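Side-chain contacts in GrgF (Penicillium sp. sh18, PDB 6LZH), which acts as a polyketide transferase in gregatin A biosynthesis, a fungal pathway, probably joining polyketide chains by Claisen condensation: residues D17-R22 with A88-D93; V11-L16 with T62-D67; A34-P39 with T96-N101. All blocks are in the same frame, centred on the assembly; numbering follows the deposited sequence.

Interaction 1 of 3, residues D17-R22 with A88-D93; sequences DGLTLR and AEHLHD
Leu21, on strand 20-26, and His90, on helix 84-99, mark the closest approach of the two backbones, with Leu21 CA 8.9 Å from His90 CA, so that side chains alone span the gap. Every close contact across it is made by His90. Its NE2 donates a hydrogen bond of 3.0 Å to OD1 of Asp17, meeting the syn lone pair of that oxygen. The bond is bent, at 149°, and OD1 lies near the edge of the imidazole, tilted somewhat from its plane. Carboxylate and ring stand 71° apart, and OD2 adds a weak second bond from the same nitrogen. A chi1 of 38° tucks Asp17 CG between its own backbone N and carbonyl carbon and turns the carboxylate back to the helix. Thr15 OG1 also binds OD1, and Gln86 NE2 binds OD2, so the acid is held from several directions. Two leucines complete the seat obliquely, offering methyls to the carbon-rich part of the ring: Leu19 CD1 lies 3.8 Å from His90 CE1, and Leu21 CD1 3.9 Å from His90 ND1. Nearby, Glu89 and Asp93 form salt bridges with Arg161 of the second subunit. The carboxylate of Asp17 at NE2 may favour a protonated imidazole; if so, the bond would be a charged link between turn and helix.

Interaction 2 of 3, residues V11-L16 with T62-D67; sequences VEFTTL and TCLLYD
Asp67 OD2 is gripped twice, by a salt bridge to Lys45 NZ and a hydrogen bond from Ala73 N, just beyond Tyr66, whose ring receives Phe13 across the contact. Both segments belong to the central sheet of the alpha/beta hydrolase fold, in which strand 20-26 runs between strands 9-14 and 62-66. The two contacting strands are thus second neighbours, and at 8.8 Å and 75° between their axes they reflect a strong twist that brings their side chains together above the strand between. The aromatic pair is T-shaped, its planes 78° apart. Phe13 points an edge at one face of Tyr66, with Phe13 CZ 3.5 Å above the plane and over the ring centre. Both residues face the helix 84-99 side, and a chi1 of 62° places Phe13 CG between backbone N and carbonyl carbon; Tyr66 is similar, and the rings are so turned to meet. There Leu91 packs on Tyr66 and the ring of Trp97 meets that of Phe13, so large flat side chains suit a place where they must fill the space between sheet and helix. Leu64 suits its place by its fork, one methyl serving each partner: its CD2 approaches Phe13 CE1 at 4.2 Å, and CD1 meets a branch of the compact Val11, CG2, at 3.7 Å.

Interaction 3 of 3, residues A34-P39 with T96-N101; sequences ALIMSP and TWFKEN
The ring of Phe98 overlaps the methyl of Ala34, with CE2 only 3.3 Å from Ala34 CB and CZ following at 3.6 Å. So close an approach explains the small residue on the strand: the aromatic ring comes almost down to the backbone, and Phe98 CE2 is 4.1 Å from the amide Leu35 N. Ile36, two residues on and on the same face of the sheet, flanks the ring with CG1, which lies 3.8 Å from Phe98 CD2. The two side chains run past each other in opposite directions. A chi1 of -56° sets Ile36 CG1 opposite the carbonyl carbon and swings this branch to the phenyl ring. In Phe98 a chi1 of -149° lies off a staggered position, which, with the 3.3 Å approach of CE2 to Ala34 CB, suggests a tightly packed ring. Leu35, between the two contacting strand residues, points away and packs on Phe56 of helix 49-58, across the sheet. Such alternation is what a strand covered by helices on both faces requires. Helix 84-99 connects parallel strands 62-66 and 108-114 in a beta-alpha-beta crossover, and strand 32-38 lies between those two in the sheet, so Phe98 holds the C-terminal part of the helix on the strand it spans. A serine in place of Phe98 would probably open a gap over Ala34 and leave Ile36 CG1 without its aromatic neighbour. With side-chain contacts that are all hydrocarbon and no polar bond between the segments, the contact depends on close shape matching and the burial of apolar surface.

Overall arrangement
From the N terminus, residues 11-16 on the outermost strand 9-14 come first and meet 62-67, closing the loop of interaction 2. Residues 17-22 follow directly and reach on to 88-93 in interaction 1, while 34-39 waits for 96-101 in interaction 3. Each pair of loops crosses and none nests inside another. Interactions 1 and 3 both use helix 84-99, binding it to strands 20-26 and 32-38, whereas interaction 2 joins strands on the sheet itself. Backbone bonding between Leu35 and residues of 62-67 connects interactions 2 and 3, and Asp93 OD2 to Leu16 N connects 1 with 2. Together they unite the antiparallel N-terminal strands with the parallel core.

Interaction 1 of 3, residues D17-R22 with A88-D93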
ATOM      1  N   ASP A  17       1.580   9.171  11.755  1.00 17.93           N
ATOM      2  CA  ASP A  17       2.857   9.535  11.156  1.00 21.63           C
ATOM      3  C   ASP A  17       3.190  11.015  11.328  1.00 23.76           C
ATOM      4  O   ASP A  17       4.020  11.543  10.579  1.00 22.14           O
ATOM      5  CB  ASP A  17       2.914   9.126   9.672  1.00 20.84           C
ATOM      6  CG  ASP A  17       1.594   9.317   8.931  1.00 23.81           C
ATOM      7  OD1 ASP A  17       0.661   9.951   9.457  1.00 22.90           O
ATOM      8  OD2 ASP A  17       1.498   8.820   7.785  1.00 25.22           O
ATOM      9  N   GLY A  18       2.588  11.688  12.313  1.00 22.12           N
ATOM     10  CA  GLY A  18       3.064  12.986  12.746  1.00 18.55           C
ATOM     11  C   GLY A  18       2.521  14.202  12.030  1.00 26.65           C
ATOM     12  O   GLY A  18       3.048  15.303  12.239  1.00 32.95           O
ATOM     13  N   LEU A  19       1.496  14.058  11.203  1.00 23.50           N
ATOM     14  CA  LEU A  19       0.940  15.199  10.489  1.00 20.15           C
ATOM     15  C   LEU A  19      -0.227  15.804  11.257  1.00 22.06           C
ATOM     16  O   LEU A  19      -0.954  15.099  11.957  1.00 17.59           O
ATOM     17  CB  LEU A  19       0.442  14.776   9.107  1.00 24.94           C
ATOM     18  CG  LEU A  19       1.465  14.039   8.254  1.00 28.22           C
ATOM     19  CD1 LEU A  19       0.763  13.351   7.133  1.00 28.61           C
ATOM     20  CD2 LEU A  19       2.466  15.038   7.734  1.00 26.66           C
ATOM     21  N   THR A  20      -0.425  17.115  11.082  1.00 19.56           N
ATOM     22  CA  THR A  20      -1.648  17.782  11.509  1.00 19.32           C
ATOM     23  C   THR A  20      -2.607  17.855  10.327  1.00 20.35           C
ATOM     24  O   THR A  20      -2.273  18.424   9.286  1.00 21.27           O
ATOM     25  CB  THR A  20      -1.369  19.195  12.025  1.00 23.14           C
ATOM     26  OG1 THR A  20      -0.514  19.137  13.169  1.00 19.91           O
ATOM     27  CG2 THR A  20      -2.669  19.859  12.424  1.00 23.17           C
ATOM     28  N   LEU A  21      -3.784  17.270  10.482  1.00 19.52           N
ATOM     29  CA  LEU A  21      -4.858  17.418   9.514  1.00 18.86           C
ATOM     30  C   LEU A  21      -5.861  18.405  10.075  1.00 17.97           C
ATOM     31  O   LEU A  21      -6.113  18.417  11.282  1.00 18.95           O
ATOM     32  CB  LEU A  21      -5.555  16.085   9.247  1.00 17.33           C
ATOM     33  CG  LEU A  21      -4.665  14.922   8.799  1.00 18.15           C
ATOM     34  CD1 LEU A  21      -5.541  13.750   8.380  1.00 14.49           C
ATOM     35  CD2 LEU A  21      -3.725  15.340   7.666  1.00 20.21           C
ATOM     36  N   ARG A  22      -6.445  19.214   9.206  1.00 17.39           N
ATOM     37  CA  ARG A  22      -7.329  20.281   9.656  1.00 16.67           C
ATOM     38  C   ARG A  22      -8.672  20.170   8.963  1.00 22.65           C
ATOM     39  O   ARG A  22      -8.767  19.695   7.825  1.00 17.64           O
ATOM     40  CB  ARG A  22      -6.692  21.664   9.396  1.00 20.35           C
ATOM     41  CG  ARG A  22      -5.359  21.845  10.137  1.00 21.42           C
ATOM     42  CD  ARG A  22      -4.678  23.209   9.938  1.00 21.24           C
ATOM     43  NE  ARG A  22      -3.443  23.279  10.728  1.00 24.65           N
ATOM     44  CZ  ARG A  22      -2.264  22.794  10.333  1.00 25.46           C
ATOM     45  NH1 ARG A  22      -2.123  22.229   9.144  1.00 19.83           N
ATOM     46  NH2 ARG A  22      -1.207  22.887  11.130  1.00 29.69           N
ATOM     47  N   ALA A  88      -6.722   6.079   4.285  1.00 15.82           N
ATOM     48  CA  ALA A  88      -7.522   5.179   5.107  1.00 13.93           C
ATOM     49  C   ALA A  88      -6.954   5.100   6.512  1.00 18.60           C
ATOM     50  O   ALA A  88      -7.704   5.099   7.493  1.00 17.62           O
ATOM     51  CB  ALA A  88      -7.564   3.781   4.480  1.00 16.23           C
ATOM     52  N   GLU A  89      -5.623   4.988   6.627  1.00 15.93           N
ATOM     53  CA  GLU A  89      -4.998   4.982   7.946  1.00 14.47           C
ATOM     54  C   GLU A  89      -5.374   6.232   8.722  1.00 18.62           C
ATOM     55  O   GLU A  89      -5.653   6.171   9.925  1.00 17.92           O
ATOM     56  CB  GLU A  89      -3.483   4.892   7.807  1.00 18.05           C
ATOM     57  CG  GLU A  89      -2.954   3.499   7.573  1.00 20.55           C
ATOM     58  CD  GLU A  89      -1.440   3.505   7.535  1.00 27.48           C
ATOM     59  OE1 GLU A  89      -0.796   3.671   8.596  1.00 28.91           O
ATOM     60  OE2 GLU A  89      -0.905   3.391   6.432  1.00 27.90           O
ATOM     61  N   HIS A  90      -5.395   7.374   8.042  1.00 16.01           N
ATOM     62  CA  HIS A  90      -5.697   8.625   8.720  1.00 15.50           C
ATOM     63  C   HIS A  90      -7.138   8.655   9.208  1.00 16.93           C
ATOM     64  O   HIS A  90      -7.433   9.300  10.216  1.00 15.12           O
ATOM     65  CB  HIS A  90      -5.389   9.790   7.787  1.00 14.09           C
ATOM     66  CG  HIS A  90      -3.925  10.041   7.618  1.00 17.75           C
ATOM     67  ND1 HIS A  90      -3.421  10.933   6.694  1.00 18.06           N
ATOM     68  CD2 HIS A  90      -2.852   9.517   8.263  1.00 19.63           C
ATOM     69  CE1 HIS A  90      -2.102  10.946   6.776  1.00 20.05           C
ATOM     70  NE2 HIS A  90      -1.732  10.097   7.721  1.00 18.00           N
ATOM     71  N   LEU A  91      -8.043   7.944   8.527  1.00 17.68           N
ATOM     72  CA  LEU A  91      -9.417   7.838   9.020  1.00 15.36           C
ATOM     73  C   LEU A  91      -9.486   7.048  10.323  1.00 17.10           C
ATOM     74  O   LEU A  91     -10.344   7.329  11.171  1.00 15.05           O
ATOM     75  CB  LEU A  91     -10.314   7.191   7.973  1.00 15.03           C
ATOM     76  CG  LEU A  91     -10.773   8.101   6.840  1.00 14.60           C
ATOM     77  CD1 LEU A  91     -11.572   7.282   5.830  1.00 15.67           C
ATOM     78  CD2 LEU A  91     -11.629   9.263   7.378  1.00 12.45           C
ATOM     79  N   HIS A  92      -8.595   6.069  10.513  1.00 14.64           N
ATOM     80  CA  HIS A  92      -8.488   5.436  11.832  1.00 15.97           C
ATOM     81  C   HIS A  92      -8.047   6.451  12.891  1.00 19.30           C
ATOM     82  O   HIS A  92      -8.519   6.423  14.035  1.00 18.31           O
ATOM     83  CB  HIS A  92      -7.494   4.275  11.811  1.00 17.02           C
ATOM     84  CG  HIS A  92      -7.678   3.310  10.680  1.00 15.72           C
ATOM     85  ND1 HIS A  92      -8.910   3.025  10.129  1.00 17.29           N
ATOM     86  CD2 HIS A  92      -6.775   2.565   9.992  1.00 15.91           C
ATOM     87  CE1 HIS A  92      -8.761   2.137   9.158  1.00 15.92           C
ATOM     88  NE2 HIS A  92      -7.477   1.837   9.059  1.00 18.91           N
ATOM     89  N   ASP A  93      -7.129   7.344  12.534  1.00 15.36           N
ATOM     90  CA  ASP A  93      -6.703   8.365  13.487  1.00 14.73           C
ATOM     91  C   ASP A  93      -7.827   9.361  13.742  1.00 16.12           C
ATOM     92  O   ASP A  93      -7.993   9.854  14.869  1.00 17.06           O
ATOM     93  CB  ASP A  93      -5.444   9.078  12.969  1.00 15.61           C
ATOM     94  CG  ASP A  93      -4.251   8.140  12.863  1.00 16.85           C
ATOM     95  OD1 ASP A  93      -4.276   7.098  13.555  1.00 17.04           O
ATOM     96  OD2 ASP A  93      -3.300   8.441  12.080  1.00 19.93           O
TER

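Interaction 2 of 3, residues V11-L16 with T62-D67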
ATOM      1  N   VAL A  11     -11.110  22.646  13.491  1.00 20.46           N
ATOM      2  CA  VAL A  11     -10.503  21.627  14.338  1.00 17.19           C
ATOM      3  C   VAL A  11      -9.263  21.086  13.632  1.00 19.04           C
ATOM      4  O   VAL A  11      -9.090  21.224  12.418  1.00 15.41           O
ATOM      5  CB  VAL A  11     -11.477  20.460  14.671  1.00 16.63           C
ATOM      6  CG1 VAL A  11     -12.615  20.912  15.574  1.00 23.34           C
ATOM      7  CG2 VAL A  11     -12.036  19.820  13.370  1.00 17.11           C
ATOM      8  N   GLU A  12      -8.385  20.466  14.416  1.00 18.02           N
ATOM      9  CA  GLU A  12      -7.265  19.741  13.842  1.00 19.47           C
ATOM     10  C   GLU A  12      -6.959  18.534  14.714  1.00 22.37           C
ATOM     11  O   GLU A  12      -7.333  18.474  15.887  1.00 17.77           O
ATOM     12  CB  GLU A  12      -6.028  20.638  13.661  1.00 24.99           C
ATOM     13  CG  GLU A  12      -5.737  21.592  14.780  1.00 25.85           C
ATOM     14  CD  GLU A  12      -4.508  22.458  14.510  1.00 27.65           C
ATOM     15  OE1 GLU A  12      -4.516  23.247  13.541  1.00 32.86           O
ATOM     16  OE2 GLU A  12      -3.543  22.342  15.285  1.00 34.64           O
ATOM     17  N   PHE A  13      -6.317  17.539  14.110  1.00 17.35           N
ATOM     18  CA  PHE A  13      -5.947  16.351  14.863  1.00 20.06           C
ATOM     19  C   PHE A  13      -4.676  15.789  14.250  1.00 21.04           C
ATOM     20  O   PHE A  13      -4.317  16.120  13.113  1.00 20.90           O
ATOM     21  CB  PHE A  13      -7.078  15.301  14.893  1.00 18.75           C
ATOM     22  CG  PHE A  13      -7.467  14.762  13.515  1.00 20.55           C
ATOM     23  CD1 PHE A  13      -8.357  15.468  12.696  1.00 20.17           C
ATOM     24  CD2 PHE A  13      -6.960  13.548  13.059  1.00 23.19           C
ATOM     25  CE1 PHE A  13      -8.728  14.974  11.442  1.00 17.24           C
ATOM     26  CE2 PHE A  13      -7.320  13.036  11.810  1.00 20.02           C
ATOM     27  CZ  PHE A  13      -8.206  13.750  10.999  1.00 23.12           C
ATOM     28  N   THR A  14      -3.987  14.955  15.028  1.00 19.75           N
ATOM     29  CA  THR A  14      -2.659  14.462  14.678  1.00 22.56           C
ATOM     30  C   THR A  14      -2.743  13.030  14.158  1.00 19.15           C
ATOM     31  O   THR A  14      -3.528  12.221  14.663  1.00 19.03           O
ATOM     32  CB  THR A  14      -1.733  14.541  15.898  1.00 24.47           C
ATOM     33  OG1 THR A  14      -1.790  15.874  16.439  1.00 25.10           O
ATOM     34  CG2 THR A  14      -0.287  14.233  15.519  1.00 25.85           C
ATOM     35  N   THR A  15      -1.938  12.718  13.139  1.00 18.38           N
ATOM     36  CA  THR A  15      -1.918  11.365  12.597  1.00 17.22           C
ATOM     37  C   THR A  15      -0.781  10.557  13.217  1.00 20.53           C
ATOM     38  O   THR A  15       0.174  11.106  13.771  1.00 21.10           O
ATOM     39  CB  THR A  15      -1.752  11.382  11.073  1.00 18.93           C
ATOM     40  OG1 THR A  15      -0.462  11.913  10.751  1.00 20.97           O
ATOM     41  CG2 THR A  15      -2.823  12.246  10.418  1.00 19.67           C
ATOM     42  N   LEU A  16      -0.877   9.232  13.078  1.00 21.01           N
ATOM     43  CA  LEU A  16       0.179   8.373  13.605  1.00 24.12           C
ATOM     44  C   LEU A  16       1.537   8.751  13.023  1.00 24.67           C
ATOM     45  O   LEU A  16       2.554   8.703  13.724  1.00 23.85           O
ATOM     46  CB  LEU A  16      -0.146   6.905  13.332  1.00 19.70           C
ATOM     47  CG  LEU A  16       0.806   5.818  13.863  1.00 23.22           C
ATOM     48  CD1 LEU A  16       0.954   5.878  15.382  1.00 22.08           C
ATOM     49  CD2 LEU A  16       0.305   4.458  13.446  1.00 23.67           C
ATOM     50  N   THR A  62     -23.283  14.564  14.439  1.00 17.14           N
ATOM     51  CA  THR A  62     -22.086  15.404  14.484  1.00 15.88           C
ATOM     52  C   THR A  62     -21.124  15.011  13.370  1.00 17.47           C
ATOM     53  O   THR A  62     -20.699  13.854  13.284  1.00 18.49           O
ATOM     54  CB  THR A  62     -21.398  15.293  15.850  1.00 16.18           C
ATOM     55  OG1 THR A  62     -22.241  15.859  16.860  1.00 19.11           O
ATOM     56  CG2 THR A  62     -20.096  16.068  15.859  1.00 18.55           C
ATOM     57  N   CYS A  63     -20.760  15.972  12.520  1.00 17.70           N
ATOM     58  CA  CYS A  63     -19.949  15.680  11.348  1.00 16.36           C
ATOM     59  C   CYS A  63     -18.555  16.289  11.460  1.00 19.86           C
ATOM     60  O   CYS A  63     -18.386  17.425  11.921  1.00 18.16           O
ATOM     61  CB  CYS A  63     -20.641  16.189  10.066  1.00 15.05           C
ATOM     62  SG  CYS A  63     -22.229  15.361   9.767  1.00 20.27           S
ATOM     63  N   LEU A  64     -17.562  15.494  11.060  1.00 12.15           N
ATOM     64  CA  LEU A  64     -16.171  15.912  10.909  1.00 15.50           C
ATOM     65  C   LEU A  64     -15.844  15.906   9.419  1.00 17.44           C
ATOM     66  O   LEU A  64     -15.985  14.876   8.746  1.00 15.57           O
ATOM     67  CB  LEU A  64     -15.212  14.973  11.657  1.00 15.00           C
ATOM     68  CG  LEU A  64     -13.718  15.244  11.410  1.00 17.21           C
ATOM     69  CD1 LEU A  64     -13.274  16.648  11.928  1.00 17.81           C
ATOM     70  CD2 LEU A  64     -12.856  14.144  12.006  1.00 19.42           C
ATOM     71  N   LEU A  65     -15.433  17.055   8.898  1.00 15.18           N
ATOM     72  CA  LEU A  65     -15.080  17.193   7.491  1.00 17.44           C
ATOM     73  C   LEU A  65     -13.671  17.753   7.443  1.00 18.72           C
ATOM     74  O   LEU A  65     -13.442  18.867   7.918  1.00 23.68           O
ATOM     75  CB  LEU A  65     -16.080  18.131   6.798  1.00 17.44           C
ATOM     76  CG  LEU A  65     -15.910  18.516   5.348  1.00 21.59           C
ATOM     77  CD1 LEU A  65     -15.705  17.265   4.534  1.00 20.79           C
ATOM     78  CD2 LEU A  65     -17.142  19.319   4.859  1.00 18.99           C
ATOM     79  N   TYR A  66     -12.721  17.003   6.890  1.00 18.64           N
ATOM     80  CA  TYR A  66     -11.339  17.454   6.978  1.00 18.03           C
ATOM     81  C   TYR A  66     -10.595  17.321   5.658  1.00 17.01           C
ATOM     82  O   TYR A  66     -10.999  16.579   4.760  1.00 18.09           O
ATOM     83  CB  TYR A  66     -10.597  16.728   8.096  1.00 21.96           C
ATOM     84  CG  TYR A  66     -10.289  15.256   7.931  1.00 23.52           C
ATOM     85  CD1 TYR A  66      -9.222  14.829   7.143  1.00 21.77           C
ATOM     86  CD2 TYR A  66     -11.006  14.303   8.638  1.00 24.87           C
ATOM     87  CE1 TYR A  66      -8.909  13.501   7.028  1.00 23.43           C
ATOM     88  CE2 TYR A  66     -10.696  12.949   8.542  1.00 28.90           C
ATOM     89  CZ  TYR A  66      -9.641  12.554   7.734  1.00 26.55           C
ATOM     90  OH  TYR A  66      -9.313  11.219   7.624  1.00 25.80           O
ATOM     91  N   ASP A  67      -9.512  18.101   5.544  1.00 16.74           N
ATOM     92  CA  ASP A  67      -8.672  18.058   4.356  1.00 18.48           C
ATOM     93  C   ASP A  67      -7.704  16.895   4.500  1.00 18.41           C
ATOM     94  O   ASP A  67      -7.015  16.800   5.529  1.00 18.65           O
ATOM     95  CB  ASP A  67      -7.901  19.376   4.162  1.00 15.50           C
ATOM     96  CG  ASP A  67      -8.791  20.514   3.676  1.00 19.94           C
ATOM     97  OD1 ASP A  67      -9.657  20.266   2.819  1.00 21.25           O
ATOM     98  OD2 ASP A  67      -8.609  21.666   4.117  1.00 17.99           O
TER

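Interaction 3 of 3, residues A34-P39 with T96-N101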
ATOM      1  N   ALA A  34     -22.262  10.177  14.968  1.00 18.15           N
ATOM      2  CA  ALA A  34     -21.282  11.043  14.318  1.00 15.54           C
ATOM      3  C   ALA A  34     -20.868  10.456  12.971  1.00 18.69           C
ATOM      4  O   ALA A  34     -21.047   9.258  12.701  1.00 16.95           O
ATOM      5  CB  ALA A  34     -20.038  11.260  15.186  1.00 15.12           C
ATOM      6  N   LEU A  35     -20.280  11.324  12.143  1.00 14.69           N
ATOM      7  CA  LEU A  35     -19.945  11.003  10.760  1.00 17.52           C
ATOM      8  C   LEU A  35     -18.671  11.734  10.363  1.00 17.67           C
ATOM      9  O   LEU A  35     -18.562  12.955  10.555  1.00 14.81           O
ATOM     10  CB  LEU A  35     -21.083  11.399   9.817  1.00 16.88           C
ATOM     11  CG  LEU A  35     -21.021  10.881   8.386  1.00 20.78           C
ATOM     12  CD1 LEU A  35     -21.238   9.384   8.361  1.00 17.70           C
ATOM     13  CD2 LEU A  35     -22.083  11.586   7.538  1.00 18.45           C
ATOM     14  N   ILE A  36     -17.721  10.982   9.810  1.00 15.13           N
ATOM     15  CA  ILE A  36     -16.479  11.515   9.260  1.00 13.76           C
ATOM     16  C   ILE A  36     -16.587  11.455   7.740  1.00 14.97           C
ATOM     17  O   ILE A  36     -16.724  10.364   7.166  1.00 14.74           O
ATOM     18  CB  ILE A  36     -15.255  10.729   9.757  1.00 13.95           C
ATOM     19  CG1 ILE A  36     -15.205  10.719  11.288  1.00 14.05           C
ATOM     20  CG2 ILE A  36     -13.977  11.310   9.150  1.00 14.57           C
ATOM     21  CD1 ILE A  36     -14.092   9.848  11.848  1.00 18.36           C
ATOM     22  N   MET A  37     -16.509  12.618   7.091  1.00 13.69           N
ATOM     23  CA  MET A  37     -16.788  12.757   5.662  1.00 15.66           C
ATOM     24  C   MET A  37     -15.503  13.001   4.877  1.00 16.17           C
ATOM     25  O   MET A  37     -14.694  13.859   5.252  1.00 15.70           O
ATOM     26  CB  MET A  37     -17.782  13.900   5.424  1.00 11.78           C
ATOM     27  CG  MET A  37     -19.136  13.639   6.106  1.00 15.37           C
ATOM     28  SD  MET A  37     -20.240  15.066   6.037  1.00 20.22           S
ATOM     29  CE  MET A  37     -20.624  15.152   4.275  1.00 17.77           C
ATOM     30  N   SER A  38     -15.328  12.261   3.780  1.00 11.64           N
ATOM     31  CA  SER A  38     -14.115  12.309   2.973  1.00 12.88           C
ATOM     32  C   SER A  38     -14.464  12.814   1.579  1.00 16.07           C
ATOM     33  O   SER A  38     -15.423  12.311   0.962  1.00 12.19           O
ATOM     34  CB  SER A  38     -13.457  10.913   2.860  1.00 15.94           C
ATOM     35  OG  SER A  38     -12.958  10.448   4.097  1.00 16.64           O
ATOM     36  N   PRO A  39     -13.696  13.773   1.038  1.00 16.20           N
ATOM     37  CA  PRO A  39     -14.075  14.414  -0.226  1.00 14.71           C
ATOM     38  C   PRO A  39     -13.549  13.675  -1.445  1.00 15.77           C
ATOM     39  O   PRO A  39     -12.860  12.653  -1.313  1.00 17.07           O
ATOM     40  CB  PRO A  39     -13.449  15.814  -0.101  1.00 16.16           C
ATOM     41  CG  PRO A  39     -12.214  15.573   0.726  1.00 17.93           C
ATOM     42  CD  PRO A  39     -12.548  14.440   1.685  1.00 16.32           C
ATOM     43  N   THR A  96     -10.174   7.710  16.228  1.00 18.11           N
ATOM     44  CA  THR A  96      -9.549   7.821  17.551  1.00 18.70           C
ATOM     45  C   THR A  96      -9.786   9.193  18.162  1.00 23.16           C
ATOM     46  O   THR A  96     -10.201   9.307  19.320  1.00 23.05           O
ATOM     47  CB  THR A  96      -8.047   7.552  17.433  1.00 20.50           C
ATOM     48  OG1 THR A  96      -7.848   6.210  16.988  1.00 18.46           O
ATOM     49  CG2 THR A  96      -7.329   7.777  18.769  1.00 18.54           C
ATOM     50  N   TRP A  97      -9.502  10.244  17.394  1.00 18.67           N
ATOM     51  CA  TRP A  97      -9.758  11.613  17.837  1.00 22.13           C
ATOM     52  C   TRP A  97     -11.230  11.825  18.179  1.00 25.97           C
ATOM     53  O   TRP A  97     -11.569  12.364  19.244  1.00 22.45           O
ATOM     54  CB  TRP A  97      -9.319  12.580  16.733  1.00 19.28           C
ATOM     55  CG  TRP A  97      -9.557  14.011  17.022  1.00 22.32           C
ATOM     56  CD1 TRP A  97      -8.782  14.832  17.790  1.00 24.06           C
ATOM     57  CD2 TRP A  97     -10.638  14.816  16.532  1.00 23.97           C
ATOM     58  NE1 TRP A  97      -9.325  16.106  17.815  1.00 23.91           N
ATOM     59  CE2 TRP A  97     -10.461  16.116  17.048  1.00 24.99           C
ATOM     60  CE3 TRP A  97     -11.736  14.562  15.705  1.00 24.35           C
ATOM     61  CZ2 TRP A  97     -11.346  17.156  16.770  1.00 28.17           C
ATOM     62  CZ3 TRP A  97     -12.615  15.596  15.423  1.00 28.30           C
ATOM     63  CH2 TRP A  97     -12.413  16.878  15.954  1.00 27.96           C
ATOM     64  N   PHE A  98     -12.125  11.417  17.272  1.00 23.00           N
ATOM     65  CA  PHE A  98     -13.535  11.765  17.409  1.00 23.24           C
ATOM     66  C   PHE A  98     -14.150  11.149  18.652  1.00 26.66           C
ATOM     67  O   PHE A  98     -15.005  11.774  19.296  1.00 33.00           O
ATOM     68  CB  PHE A  98     -14.315  11.317  16.163  1.00 25.79           C
ATOM     69  CG  PHE A  98     -15.483  12.195  15.857  1.00 24.84           C
ATOM     70  CD1 PHE A  98     -15.783  13.220  16.736  1.00 29.56           C
ATOM     71  CD2 PHE A  98     -16.246  12.044  14.716  1.00 28.72           C
ATOM     72  CE1 PHE A  98     -16.820  14.069  16.507  1.00 36.28           C
ATOM     73  CE2 PHE A  98     -17.321  12.921  14.475  1.00 32.87           C
ATOM     74  CZ  PHE A  98     -17.590  13.923  15.388  1.00 31.39           C
ATOM     75  N   LYS A  99     -13.704   9.941  19.007  1.00 23.25           N
ATOM     76  CA  LYS A  99     -14.238   9.245  20.166  1.00 30.74           C
ATOM     77  C   LYS A  99     -14.109  10.062  21.450  1.00 37.87           C
ATOM     78  O   LYS A  99     -14.887   9.862  22.394  1.00 32.62           O
ATOM     79  CB  LYS A  99     -13.527   7.904  20.322  1.00 26.74           C
ATOM     80  CG  LYS A  99     -14.163   6.778  19.528  1.00 33.41           C
ATOM     81  CD  LYS A  99     -13.229   5.603  19.376  1.00 30.44           C
ATOM     82  CE  LYS A  99     -12.625   5.179  20.698  1.00 39.86           C
ATOM     83  NZ  LYS A  99     -12.203   3.748  20.647  1.00 40.33           N
ATOM     84  N   GLU A 100     -13.141  10.981  21.515  1.00 31.57           N
ATOM     85  CA  GLU A 100     -12.966  11.780  22.721  1.00 31.87           C
ATOM     86  C   GLU A 100     -13.945  12.942  22.812  1.00 37.55           C
ATOM     87  O   GLU A 100     -13.999  13.608  23.852  1.00 34.05           O
ATOM     88  CB  GLU A 100     -11.528  12.298  22.804  1.00 35.25           C
ATOM     89  CG  GLU A 100     -10.503  11.191  22.989  1.00 33.00           C
ATOM     90  CD  GLU A 100     -10.633  10.478  24.341  1.00 47.21           C
ATOM     91  OE1 GLU A 100     -10.380  11.122  25.391  1.00 50.50           O
ATOM     92  OE2 GLU A 100     -10.972   9.272  24.353  1.00 42.14           O
ATOM     93  N   ASN A 101     -14.731  13.191  21.781  1.00 28.27           N
ATOM     94  CA  ASN A 101     -15.705  14.273  21.870  1.00 31.41           C
ATOM     95  C   ASN A 101     -16.923  13.804  22.664  1.00 26.90           C
ATOM     96  O   ASN A 101     -17.519  12.777  22.320  1.00 28.24           O
ATOM     97  CB  ASN A 101     -16.114  14.735  20.471  1.00 27.86           C
ATOM     98  CG  ASN A 101     -16.822  16.075  20.475  1.00 29.87           C
ATOM     99  OD1 ASN A 101     -17.832  16.263  21.158  1.00 28.44           O
ATOM    100  ND2 ASN A 101     -16.301  17.016  19.699  1.00 26.80           N
TER